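Local coordinates for bacterioferritin (PDB 3UOI), which oxidises Fe(2+) to Fe(3+) with dioxygen and stores the iron as a mineral core inside a haem-containing shell of 24 subunits, at the interface of chains A and B and the interface of chains A and C. Sequence-based numbering; all coordinates share one arbitrary frame. Chains: chain A/B/C, Bacterioferritin.

This 24-subunit ferritin cage has two kinds of subunit junction among chains A, B and C. Contacts 2 and 3 belong to the same two-fold interface of chains A and C; their centres of C-alpha atoms lie about 18 Å apart, and both use helix 7-36 and the same tyrosine, C:Tyr73 in contact 2, A:Tyr73 in contact 3. Contact 1, where chain A meets chain B without exact two-fold symmetry, is centred about 30 Å from contact 2 and 40 Å from contact 3. Chain A thus pairs with C through one region and joins B through its C-terminal tail and 37-39 turn, as a closed shell requires.

Contact 1: the interface of chains A and B. Residues chain A 37-39, 156-157, 160-161; chain B 135, 138-139, 142, 146, 151, 154-155.
The tail of chain A turns back on itself between A:Val156 and A:Pro160, both in extended backbone conformations, while A:Gly38 takes a positive phi of 89° in the turn between helices 7-36 and 40-66. Both segments lie against helix 116-146 of chain B and, for the tail, also helix 148-153 and the residues after it. A:Pro160 is the wedge. It crosses B:Tyr151 obliquely, its CG at the CE1 rim of the phenol, 3.5 Å away; CD faces B:Gln154, and CB lies 3.8 Å from CD1 of B:Leu142. B:Leu142 and A:Phe39 pass in opposite directions, CD2 3.8 Å from CZ. B:Tyr135, with CG anti to its backbone N (chi1 158°), turns its edge to the end of the tail, CD1 lying 3.9 Å from CB of A:Thr161. Next to the proline, B:Gln139 bends at chi2 (10°) and its amide NE2 donates to B:Tyr151 OH at 3.0 Å, nearly in the amide plane. This bond within chain B ties helix 116-146 to helix 148-153; it should limit rotation of the amide and may brace the surface the proline meets. In the ferritin shell, the C-terminal tail and 37-39 turn of one four-helix bundle here abut the C-terminal half of helix 116-146 and the short helix 148-153 of the neighbour.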
loop_
_atom_site.group_PDB
_atom_site.type_symbol
_atom_site.label_atom_id
_atom_site.label_comp_id
_atom_site.label_asym_id
_atom_site.label_seq_id
_atom_site.Cartn_x
_atom_site.Cartn_y
_atom_site.Cartn_z
ATOM N N TRP A 37 -30.284 -25.969 -26.684
ATOM C CA TRP A 37 -30.786 -25.396 -27.913
ATOM C C TRP A 37 -29.876 -24.217 -28.365
ATOM O O TRP A 37 -29.990 -23.725 -29.451
ATOM C CB TRP A 37 -32.255 -24.936 -27.762
ATOM C CG TRP A 37 -33.241 -26.010 -27.701
ATOM C CD1 TRP A 37 -33.089 -27.245 -28.159
ATOM C CD2 TRP A 37 -34.568 -25.942 -27.175
ATOM N NE1 TRP A 37 -34.193 -27.966 -27.975
ATOM C CE2 TRP A 37 -35.133 -27.201 -27.356
ATOM C CE3 TRP A 37 -35.329 -24.954 -26.568
ATOM C CZ2 TRP A 37 -36.429 -27.501 -26.955
ATOM C CZ3 TRP A 37 -36.615 -25.259 -26.167
ATOM C CH2 TRP A 37 -37.144 -26.524 -26.359
ATOM N N GLY A 38 -28.995 -23.803 -27.466
ATOM C CA GLY A 38 -28.158 -22.649 -27.620
ATOM C C GLY A 38 -28.648 -21.277 -27.150
ATOM O O GLY A 38 -27.999 -20.308 -27.359
ATOM N N PHE A 39 -29.796 -21.220 -26.506
ATOM C CA PHE A 39 -30.336 -19.998 -25.953
ATOM C C PHE A 39 -29.716 -19.792 -24.565
ATOM O O PHE A 39 -30.386 -19.813 -23.580
ATOM C CB PHE A 39 -31.860 -20.052 -25.898
ATOM C CG PHE A 39 -32.519 -20.295 -27.233
ATOM C CD1 PHE A 39 -32.519 -19.318 -28.208
ATOM C CD2 PHE A 39 -33.101 -21.494 -27.527
ATOM C CE1 PHE A 39 -33.097 -19.526 -29.445
ATOM C CE2 PHE A 39 -33.666 -21.703 -28.753
ATOM C CZ PHE A 39 -33.655 -20.708 -29.717
ATOM N N VAL A 156 -29.697 -15.716 -27.388
ATOM C CA VAL A 156 -28.399 -16.281 -27.679
ATOM C C VAL A 156 -27.313 -15.259 -27.324
ATOM O O VAL A 156 -27.575 -14.146 -27.069
ATOM C CB VAL A 156 -28.241 -16.714 -29.129
ATOM C CG1 VAL A 156 -29.396 -17.491 -29.562
ATOM C CG2 VAL A 156 -28.071 -15.574 -29.968
ATOM N N SER A 157 -26.078 -15.689 -27.338
ATOM C CA SER A 157 -24.983 -14.798 -27.068
ATOM C C SER A 157 -24.244 -14.515 -28.364
ATOM O O SER A 157 -24.508 -15.169 -29.314
ATOM C CB SER A 157 -24.090 -15.447 -26.084
ATOM O OG SER A 157 -23.991 -16.793 -26.376
ATOM N N PRO A 160 -23.294 -17.300 -30.725
ATOM C CA PRO A 160 -24.061 -18.332 -30.041
ATOM C C PRO A 160 -23.179 -19.425 -29.515
ATOM O O PRO A 160 -22.297 -19.840 -30.187
ATOM C CB PRO A 160 -24.990 -18.889 -31.128
ATOM C CG PRO A 160 -24.896 -18.012 -32.243
ATOM C CD PRO A 160 -23.897 -16.953 -32.012
ATOM N N THR A 161 -23.471 -19.844 -28.305
ATOM C CA THR A 161 -22.773 -20.870 -27.555
ATOM C C THR A 161 -21.284 -20.655 -27.327
ATOM O O THR A 161 -20.914 -19.910 -26.456
ATOM C CB THR A 161 -23.079 -22.250 -28.041
ATOM O OG1 THR A 161 -24.360 -22.252 -28.634
ATOM C CG2 THR A 161 -23.122 -23.159 -26.869
ATOM N N TYR B 135 -21.952 -28.647 -30.498
ATOM C CA TYR B 135 -21.915 -27.249 -30.733
ATOM C C TYR B 135 -22.241 -26.950 -32.220
ATOM O O TYR B 135 -23.079 -26.152 -32.512
ATOM C CB TYR B 135 -20.556 -26.662 -30.328
ATOM C CG TYR B 135 -20.285 -25.364 -31.013
ATOM C CD1 TYR B 135 -20.754 -24.200 -30.506
ATOM C CD2 TYR B 135 -19.632 -25.313 -32.217
ATOM C CE1 TYR B 135 -20.561 -23.028 -31.131
ATOM C CE2 TYR B 135 -19.442 -24.130 -32.856
ATOM C CZ TYR B 135 -19.919 -22.980 -32.305
ATOM O OH TYR B 135 -19.750 -21.765 -32.906
ATOM N N THR B 138 -25.958 -27.809 -32.970
ATOM C CA THR B 138 -26.721 -26.721 -32.396
ATOM C C THR B 138 -26.655 -25.453 -33.278
ATOM O O THR B 138 -27.622 -24.856 -33.495
ATOM C CB THR B 138 -26.290 -26.433 -30.934
ATOM O OG1 THR B 138 -26.674 -27.507 -30.099
ATOM C CG2 THR B 138 -26.904 -25.219 -30.390
ATOM N N GLN B 139 -25.524 -25.087 -33.841
ATOM C CA GLN B 139 -25.444 -23.900 -34.711
ATOM C C GLN B 139 -26.361 -23.970 -35.974
ATOM O O GLN B 139 -27.045 -23.031 -36.335
ATOM C CB GLN B 139 -23.980 -23.683 -35.122
ATOM C CG GLN B 139 -23.109 -22.821 -34.239
ATOM C CD GLN B 139 -23.698 -22.443 -32.922
ATOM O OE1 GLN B 139 -23.930 -23.269 -32.071
ATOM N NE2 GLN B 139 -23.938 -21.204 -32.756
ATOM N N LEU B 142 -30.028 -23.517 -35.003
ATOM C CA LEU B 142 -30.277 -22.119 -34.788
ATOM C C LEU B 142 -30.474 -21.339 -36.079
ATOM O O LEU B 142 -31.254 -20.446 -36.106
ATOM C CB LEU B 142 -29.205 -21.474 -33.919
ATOM C CG LEU B 142 -29.240 -21.603 -32.405
ATOM C CD1 LEU B 142 -28.066 -20.941 -31.831
ATOM C CD2 LEU B 142 -30.487 -21.038 -31.841
ATOM N N LEU B 146 -33.699 -19.424 -35.946
ATOM C CA LEU B 146 -33.589 -17.982 -36.055
ATOM C C LEU B 146 -33.734 -17.416 -37.448
ATOM O O LEU B 146 -34.008 -16.263 -37.617
ATOM C CB LEU B 146 -32.247 -17.514 -35.530
ATOM C CG LEU B 146 -31.954 -17.777 -34.090
ATOM C CD1 LEU B 146 -30.713 -17.121 -33.727
ATOM C CD2 LEU B 146 -33.084 -17.214 -33.373
ATOM N N TYR B 151 -29.388 -15.486 -37.596
ATOM C CA TYR B 151 -28.353 -16.199 -36.924
ATOM C C TYR B 151 -26.980 -15.573 -37.258
ATOM O O TYR B 151 -26.232 -15.266 -36.403
ATOM C CB TYR B 151 -28.373 -17.659 -37.299
ATOM C CG TYR B 151 -27.133 -18.304 -36.855
ATOM C CD1 TYR B 151 -27.071 -18.921 -35.639
ATOM C CD2 TYR B 151 -25.993 -18.237 -37.592
ATOM C CE1 TYR B 151 -25.949 -19.468 -35.197
ATOM C CE2 TYR B 151 -24.865 -18.803 -37.146
ATOM C CZ TYR B 151 -24.852 -19.410 -35.935
ATOM O OH TYR B 151 -23.737 -19.962 -35.461
ATOM N N GLN B 154 -25.761 -12.627 -35.352
ATOM C CA GLN B 154 -25.296 -12.911 -34.031
ATOM C C GLN B 154 -23.784 -13.250 -34.044
ATOM O O GLN B 154 -23.189 -13.416 -33.032
ATOM C CB GLN B 154 -26.119 -14.027 -33.410
ATOM C CG GLN B 154 -27.606 -13.775 -33.234
ATOM C CD GLN B 154 -27.994 -12.355 -33.226
ATOM O OE1 GLN B 154 -27.685 -11.627 -32.366
ATOM N NE2 GLN B 154 -28.685 -11.971 -34.211
ATOM N N CYS B 155 -23.201 -13.354 -35.226
ATOM C CA CYS B 155 -21.792 -13.620 -35.378
ATOM C C CYS B 155 -20.880 -12.412 -35.654
ATOM O O CYS B 155 -19.699 -12.538 -35.795
ATOM C CB CYS B 155 -21.576 -14.739 -36.347
ATOM S SG CYS B 155 -22.487 -16.105 -36.083
#

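Contact 2: the interface of chains A and C. Residues chain A 25, 74, 76-79; chain C 73-74, 76.
At the apolar centre of this ferritin-family dimer contact, A:Leu79 packs along the stem of C:Gln74 near CA and CB, while A:Ile76 sets CG2 against its amide end and backbone carbonyl, all three belonging to the long crossover that follows helix 40-66 of the four-helix bundle. A:Leu79 slides antiparallel past the glutamine, and its CD2 branch lies 3.8 Å from C:Gln74 CA. A:Ile76 crosses obliquely, with CG2 in the crowded position between its backbone N and carbonyl carbon and 3.5 Å from C:Gln74 NE2. A little farther out, C:Tyr73 offers its ring edge to A:Asn25, CD1 lying 3.9 Å from CB, the ring and amide planes turned 81° apart.

The polar work falls chiefly to C:Gln74. Its CG is anti to the backbone N (chi1 -169°), and a bend at chi2 (72°) turns the amide towards the 77-79 backbone of chain A. There NE2 donates to the carbonyl O of A:Gly77 at 2.8 Å, almost straight and in the amide plane, while OE1 receives the backbone N-H of A:Leu79 on a lone pair at 3.0 Å. A flip would set like against like, so the two bonds should fix the amide's orientation. On the helix 7-36 flank, A:Asn25 ND2 donates a nearly straight hydrogen bond to the carbonyl O of C:Tyr73 at 3.2 Å, lying in the carbonyl plane on a lone pair, with that oxygen in turn in the plane of the asparagine amide.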
loop_
_atom_site.group_PDB
_atom_site.type_symbol
_atom_site.label_atom_id
_atom_site.label_comp_id
_atom_site.label_asym_id
_atom_site.label_seq_id
_atom_site.Cartn_x
_atom_site.Cartn_y
_atom_site.Cartn_z
ATOM N N ASN A 25 -37.881 -29.124 -10.728
ATOM C CA ASN A 25 -37.600 -29.966 -11.857
ATOM C C ASN A 25 -38.034 -29.391 -13.220
ATOM O O ASN A 25 -37.365 -29.497 -14.174
ATOM C CB ASN A 25 -38.183 -31.335 -11.663
ATOM C CG ASN A 25 -37.535 -32.071 -10.571
ATOM O OD1 ASN A 25 -37.000 -31.483 -9.720
ATOM N ND2 ASN A 25 -37.577 -33.364 -10.611
ATOM N N GLN A 74 -41.451 -37.350 -1.329
ATOM C CA GLN A 74 -41.854 -38.427 -2.213
ATOM C C GLN A 74 -42.743 -38.034 -3.382
ATOM O O GLN A 74 -42.562 -38.460 -4.480
ATOM C CB GLN A 74 -42.458 -39.575 -1.396
ATOM C CG GLN A 74 -42.724 -40.868 -2.125
ATOM C CD GLN A 74 -41.459 -41.648 -2.491
ATOM O OE1 GLN A 74 -40.957 -42.436 -1.712
ATOM N NE2 GLN A 74 -40.945 -41.398 -3.667
ATOM N N ILE A 76 -44.561 -36.092 -6.286
ATOM C CA ILE A 76 -44.242 -35.174 -7.349
ATOM C C ILE A 76 -45.387 -34.867 -8.245
ATOM O O ILE A 76 -46.094 -35.721 -8.632
ATOM C CB ILE A 76 -43.114 -35.655 -8.240
ATOM C CG1 ILE A 76 -42.585 -34.498 -9.055
ATOM C CG2 ILE A 76 -43.594 -36.702 -9.164
ATOM C CD1 ILE A 76 -41.180 -34.592 -9.290
ATOM N N GLY A 77 -45.476 -33.622 -8.628
ATOM C CA GLY A 77 -46.497 -33.149 -9.541
ATOM C C GLY A 77 -46.280 -33.491 -11.003
ATOM O O GLY A 77 -45.323 -34.035 -11.347
ATOM N N SER A 78 -47.209 -33.162 -11.866
ATOM C CA SER A 78 -47.019 -33.480 -13.264
ATOM C C SER A 78 -46.369 -32.331 -14.039
ATOM O O SER A 78 -46.874 -31.251 -14.091
ATOM C CB SER A 78 -48.305 -33.967 -13.938
ATOM O OG SER A 78 -48.749 -35.198 -13.449
ATOM N N LEU A 79 -45.220 -32.634 -14.612
ATOM C CA LEU A 79 -44.448 -31.745 -15.443
ATOM C C LEU A 79 -45.064 -31.445 -16.828
ATOM O O LEU A 79 -45.625 -32.291 -17.450
ATOM C CB LEU A 79 -43.072 -32.361 -15.636
ATOM C CG LEU A 79 -41.812 -32.232 -14.758
ATOM C CD1 LEU A 79 -41.994 -31.857 -13.320
ATOM C CD2 LEU A 79 -41.016 -33.479 -14.863
ATOM N N TYR C 73 -37.128 -36.197 -15.650
ATOM C CA TYR C 73 -37.228 -35.526 -14.381
ATOM C C TYR C 73 -38.632 -35.811 -13.719
ATOM O O TYR C 73 -38.988 -35.207 -12.742
ATOM C CB TYR C 73 -36.940 -34.025 -14.503
ATOM C CG TYR C 73 -35.498 -33.552 -14.501
ATOM C CD1 TYR C 73 -35.087 -32.519 -13.689
ATOM C CD2 TYR C 73 -34.557 -34.099 -15.334
ATOM C CE1 TYR C 73 -33.820 -32.082 -13.696
ATOM C CE2 TYR C 73 -33.271 -33.666 -15.345
ATOM C CZ TYR C 73 -32.906 -32.655 -14.522
ATOM O OH TYR C 73 -31.651 -32.222 -14.551
ATOM N N GLN C 74 -39.451 -36.632 -14.349
ATOM C CA GLN C 74 -40.740 -37.065 -13.760
ATOM C C GLN C 74 -40.768 -38.099 -12.626
ATOM O O GLN C 74 -41.524 -37.969 -11.691
ATOM C CB GLN C 74 -41.788 -37.385 -14.816
ATOM C CG GLN C 74 -43.210 -37.586 -14.316
ATOM C CD GLN C 74 -43.918 -36.316 -13.850
ATOM O OE1 GLN C 74 -44.402 -35.529 -14.631
ATOM N NE2 GLN C 74 -43.971 -36.155 -12.569
ATOM N N ILE C 76 -39.444 -40.617 -9.734
ATOM C CA ILE C 76 -38.647 -40.610 -8.546
ATOM C C ILE C 76 -38.779 -41.975 -7.944
ATOM O O ILE C 76 -39.721 -42.633 -8.184
ATOM C CB ILE C 76 -39.037 -39.528 -7.580
ATOM C CG1 ILE C 76 -38.176 -39.627 -6.365
ATOM C CG2 ILE C 76 -40.408 -39.683 -7.166
ATOM C CD1 ILE C 76 -38.080 -38.422 -5.693
#

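Contact 3: the interface of chains A and C. Residues chain A 58, 61-62, 65, 73; chain C 28-29, 32-33, 36.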
loop_
_atom_site.group_PDB
_atom_site.type_symbol
_atom_site.label_atom_id
_atom_site.label_comp_id
_atom_site.label_asym_id
_atom_site.label_seq_id
_atom_site.Cartn_x
_atom_site.Cartn_y
_atom_site.Cartn_z
ATOM N N GLU A 58 -36.863 -25.505 0.455
ATOM C CA GLU A 58 -36.174 -25.584 1.733
ATOM C C GLU A 58 -36.885 -24.774 2.811
ATOM O O GLU A 58 -37.021 -25.210 3.897
ATOM C CB GLU A 58 -34.749 -25.073 1.615
ATOM C CG GLU A 58 -34.020 -24.895 2.934
ATOM C CD GLU A 58 -32.509 -24.821 2.808
ATOM O OE1 GLU A 58 -32.029 -24.450 1.767
ATOM O OE2 GLU A 58 -31.828 -25.128 3.754
ATOM N N THR A 61 -39.877 -26.562 4.041
ATOM C CA THR A 61 -39.426 -27.724 4.746
ATOM C C THR A 61 -39.126 -27.430 6.204
ATOM O O THR A 61 -39.522 -28.173 7.020
ATOM C CB THR A 61 -38.195 -28.306 4.080
ATOM O OG1 THR A 61 -38.496 -28.549 2.726
ATOM C CG2 THR A 61 -37.802 -29.586 4.745
ATOM N N ASP A 62 -38.458 -26.318 6.484
ATOM C CA ASP A 62 -38.125 -25.864 7.821
ATOM C C ASP A 62 -39.431 -25.561 8.564
ATOM O O ASP A 62 -39.535 -25.833 9.703
ATOM C CB ASP A 62 -37.334 -24.539 7.825
ATOM C CG ASP A 62 -35.938 -24.625 7.259
ATOM O OD1 ASP A 62 -35.348 -25.649 7.328
ATOM O OD2 ASP A 62 -35.438 -23.631 6.790
ATOM N N LEU A 65 -41.163 -28.799 9.563
ATOM C CA LEU A 65 -40.428 -29.414 10.622
ATOM C C LEU A 65 -40.618 -28.701 11.966
ATOM O O LEU A 65 -40.902 -29.310 12.900
ATOM C CB LEU A 65 -38.963 -29.611 10.262
ATOM C CG LEU A 65 -38.579 -30.635 9.195
ATOM C CD1 LEU A 65 -37.038 -30.707 9.039
ATOM C CD2 LEU A 65 -39.194 -32.005 9.475
ATOM N N TYR A 73 -41.326 -35.397 0.534
ATOM C CA TYR A 73 -40.301 -35.368 -0.490
ATOM C C TYR A 73 -40.553 -36.418 -1.611
ATOM O O TYR A 73 -39.908 -36.410 -2.607
ATOM C CB TYR A 73 -38.892 -35.441 0.152
ATOM C CG TYR A 73 -38.325 -34.067 0.545
ATOM C CD1 TYR A 73 -37.132 -33.622 0.045
ATOM C CD2 TYR A 73 -39.001 -33.198 1.383
ATOM C CE1 TYR A 73 -36.648 -32.392 0.372
ATOM C CE2 TYR A 73 -38.495 -31.966 1.696
ATOM C CZ TYR A 73 -37.324 -31.571 1.184
ATOM O OH TYR A 73 -36.809 -30.382 1.475
ATOM N N PHE C 28 -31.136 -34.616 1.182
ATOM C CA PHE C 28 -31.525 -33.299 1.657
ATOM C C PHE C 28 -32.481 -33.385 2.848
ATOM O O PHE C 28 -32.305 -32.689 3.769
ATOM C CB PHE C 28 -32.144 -32.420 0.567
ATOM C CG PHE C 28 -32.288 -30.966 0.965
ATOM C CD1 PHE C 28 -31.260 -30.101 0.802
ATOM C CD2 PHE C 28 -33.425 -30.488 1.554
ATOM C CE1 PHE C 28 -31.384 -28.814 1.163
ATOM C CE2 PHE C 28 -33.540 -29.199 1.921
ATOM C CZ PHE C 28 -32.535 -28.365 1.727
ATOM N N LEU C 29 -33.474 -34.251 2.798
ATOM C CA LEU C 29 -34.452 -34.346 3.886
ATOM C C LEU C 29 -33.755 -34.759 5.156
ATOM O O LEU C 29 -33.907 -34.150 6.136
ATOM C CB LEU C 29 -35.576 -35.298 3.545
ATOM C CG LEU C 29 -36.775 -35.327 4.480
ATOM C CD1 LEU C 29 -37.226 -33.978 4.891
ATOM C CD2 LEU C 29 -37.891 -36.060 3.894
ATOM N N LYS C 32 -31.864 -31.929 6.577
ATOM C CA LYS C 32 -32.812 -31.051 7.236
ATOM C C LYS C 32 -33.266 -31.655 8.571
ATOM O O LYS C 32 -33.289 -30.974 9.529
ATOM C CB LYS C 32 -34.009 -30.792 6.344
ATOM C CG LYS C 32 -33.751 -30.033 5.069
ATOM C CD LYS C 32 -33.033 -28.750 5.222
ATOM C CE LYS C 32 -33.723 -27.712 6.016
ATOM N NZ LYS C 32 -33.028 -26.469 6.151
ATOM N N MET C 33 -33.592 -32.938 8.602
ATOM C CA MET C 33 -33.998 -33.640 9.829
ATOM C C MET C 33 -32.945 -33.710 10.927
ATOM O O MET C 33 -33.236 -33.490 12.051
ATOM C CB MET C 33 -34.479 -35.058 9.543
ATOM C CG MET C 33 -35.757 -35.182 8.761
ATOM S SD MET C 33 -36.127 -36.812 8.182
ATOM C CE MET C 33 -36.170 -37.620 9.773
ATOM N N ASN C 36 -32.514 -30.360 12.396
ATOM C CA ASN C 36 -33.687 -30.193 13.214
ATOM C C ASN C 36 -33.555 -30.830 14.584
ATOM O O ASN C 36 -34.096 -30.345 15.529
ATOM C CB ASN C 36 -34.906 -30.827 12.555
ATOM C CG ASN C 36 -36.206 -30.531 13.309
ATOM O OD1 ASN C 36 -36.489 -29.400 13.599
ATOM N ND2 ASN C 36 -36.951 -31.561 13.647
#
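This patch of the two-fold bacterioferritin dimer, repeated with the chains exchanged, helps join two four-helix bundles into the dimer, twelve copies of which form the shell. Helix 40-66 of chain A packs on helix 7-36 of chain C, joined by A:Tyr73 from the loop after helix 40-66. C:Lys32 sits at the middle: its chain leaves beside the backbone N (chi1 -65°), bends at chi2 and chi3, and passes A:Thr61 CG2 before its ammonium group arrives between two carboxylates. On one flank A:Leu65 lays its CD1 branch over the lysine backbone, 3.8 Å from C:Lys32 O, and meets C:Asn36 CB beyond it. On the other, the ring of A:Tyr73 receives C:Leu29 on one face, CD1 standing 3.9 Å above the plane towards the rim. The tyrosine OH also lies 3.4 Å from CD2 of C:Phe28, and a hydrogen bond of 2.8 Å between A:Tyr73 OH and A:Thr61 OG1, at the ring edge within chain A, should hold the phenol in place. C:Phe28, whose CG is anti to the backbone N, directs its tip CZ at the A:Glu58 carboxylate, 3.7 Å from CD, with the two planes nearly perpendicular (86°). The paired negative charges would favour a protonated lysine. C:Lys32 NZ forms salt bridges to both acids, meeting A:Glu58 OE2 on its anti lone pair at 3.0 Å and A:Asp62 OD1 on its syn lone pair at 2.7 Å.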